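Local coordinates for GMP reductase (Trypanosoma brucei brucei, PDB 6JIG) that catalyses the NADPH-dependent reductive deamination of GMP to IMP and is regulated allosterically, with changes of oligomeric state, through its cystathionine-beta-synthase domain, at the interface of chains A and B. Residues are numbered along the deposited sequence; one frame, centred on the assembly and turned at random. Chains: chain A/B, GMP reductase.

The interface of chains A and B. Residues chain A 322-325; chain B 357-358, 450.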
ATOM      1  N   LEU A 322      -7.482 -23.954  13.664  1.00 33.84           N
ATOM      2  CA  LEU A 322      -8.431 -23.480  12.659  1.00 37.10           C
ATOM      3  C   LEU A 322      -9.199 -24.610  11.993  1.00 36.76           C
ATOM      4  O   LEU A 322     -10.343 -24.398  11.576  1.00 37.76           O
ATOM      5  CB  LEU A 322      -7.717 -22.667  11.576  1.00 40.14           C
ATOM      6  CG  LEU A 322      -6.869 -21.496  12.095  1.00 44.43           C
ATOM      7  CD1 LEU A 322      -6.260 -20.719  10.943  1.00 49.59           C
ATOM      8  CD2 LEU A 322      -7.691 -20.584  12.986  1.00 44.37           C
ATOM      9  N   VAL A 323      -8.603 -25.795  11.873  1.00 36.79           N
ATOM     10  CA  VAL A 323      -9.263 -26.909  11.197  1.00 37.56           C
ATOM     11  C   VAL A 323     -10.115 -27.721  12.165  1.00 34.81           C
ATOM     12  O   VAL A 323     -11.279 -28.022  11.887  1.00 33.31           O
ATOM     13  CB  VAL A 323      -8.219 -27.794  10.486  1.00 39.57           C
ATOM     14  CG1 VAL A 323      -8.873 -29.059   9.974  1.00 41.08           C
ATOM     15  CG2 VAL A 323      -7.578 -27.029   9.340  1.00 44.17           C
ATOM     16  N   ALA A 324      -9.550 -28.092  13.313  1.00 35.70           N
ATOM     17  CA  ALA A 324     -10.284 -28.854  14.323  1.00 32.01           C
ATOM     18  C   ALA A 324     -10.894 -27.984  15.414  1.00 32.77           C
ATOM     19  O   ALA A 324     -11.856 -28.412  16.062  1.00 34.62           O
ATOM     20  CB  ALA A 324      -9.356 -29.888  14.979  1.00 33.51           C
ATOM     21  N   GLY A 325     -10.350 -26.794  15.648  1.00 32.22           N
ATOM     22  CA  GLY A 325     -10.867 -25.923  16.686  1.00 34.13           C
ATOM     23  C   GLY A 325     -10.308 -26.187  18.067  1.00 33.71           C
ATOM     24  O   GLY A 325     -10.803 -25.599  19.040  1.00 31.77           O
TER
ATOM     25  N   SER B 357     -13.830 -24.942   9.514  1.00 33.45           N
ATOM     26  CA  SER B 357     -14.324 -26.175  10.111  1.00 33.62           C
ATOM     27  C   SER B 357     -14.098 -26.179  11.615  1.00 35.58           C
ATOM     28  O   SER B 357     -14.905 -26.751  12.359  1.00 34.56           O
ATOM     29  CB  SER B 357     -13.663 -27.400   9.461  1.00 34.83           C
ATOM     30  OG  SER B 357     -12.243 -27.356   9.540  1.00 35.43           O
ATOM     31  N   GLY B 358     -13.031 -25.514  12.084  1.00 32.05           N
ATOM     32  CA  GLY B 358     -12.814 -25.407  13.522  1.00 32.58           C
ATOM     33  C   GLY B 358     -13.972 -24.742  14.246  1.00 32.56           C
ATOM     34  O   GLY B 358     -14.341 -25.143  15.352  1.00 31.27           O
ATOM     35  N   GLY B 450     -12.847 -31.733   8.982  1.00 35.93           N
ATOM     36  CA  GLY B 450     -12.370 -30.904  10.079  1.00 35.33           C
ATOM     37  C   GLY B 450     -13.166 -31.130  11.348  1.00 35.44           C
ATOM     38  O   GLY B 450     -12.598 -31.296  12.428  1.00 33.00           O
TER
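A small polar patch of a subunit interface between two copies of the enzyme, not related by an exact two-fold over the whole interface, in which A:Leu322 and A:Val323 at the end of a short helix meet the first turn of a helix of chain B, joins neighbouring subunits of this oligomeric enzyme through two backbone carbonyls of chain A, met by one side-chain hydroxyl and one backbone amide of chain B. The two successive carbonyls are taken up by two adjacent residues. The hydroxyl OG of B:Ser357 donates to the carbonyl O of A:Val323 at 2.6 Å, lying in the carbonyl plane on a lone pair. With chi1 at 56°, OG sits between the backbone N and the carbonyl carbon of its own residue, which turns it toward chain A. One residue on, the amide N of B:Gly358 donates to A:Leu322 O at 3.0 Å, reaching it from above the carbonyl plane in a bond bent to 135° at the hydrogen. This N also lies 3.1 Å from A:Val323 O, but its N-H points elsewhere, so that approach is not a hydrogen bond; the serine hydroxyl bonds that oxygen. Around the polar pair the packing is close and glycine-rich: A:Gly325 CA approaches B:Gly358 CA to 3.8 Å. On the other flank A:Val323, its CG1 anti to the backbone N (chi1 171°), directs that methyl at B:Gly450 CA, 4.0 Å away, and the same CG1 also packs against B:Ser357 OG. Chain A contributes the end of helix 320-323 and the turn after it, while chain B presents the N-terminal end of helix 357-365 beside helix 440-457; the centre of the contact lies about 10 Å from A:Ala318, the engineered residue at the position of the catalytic cysteine.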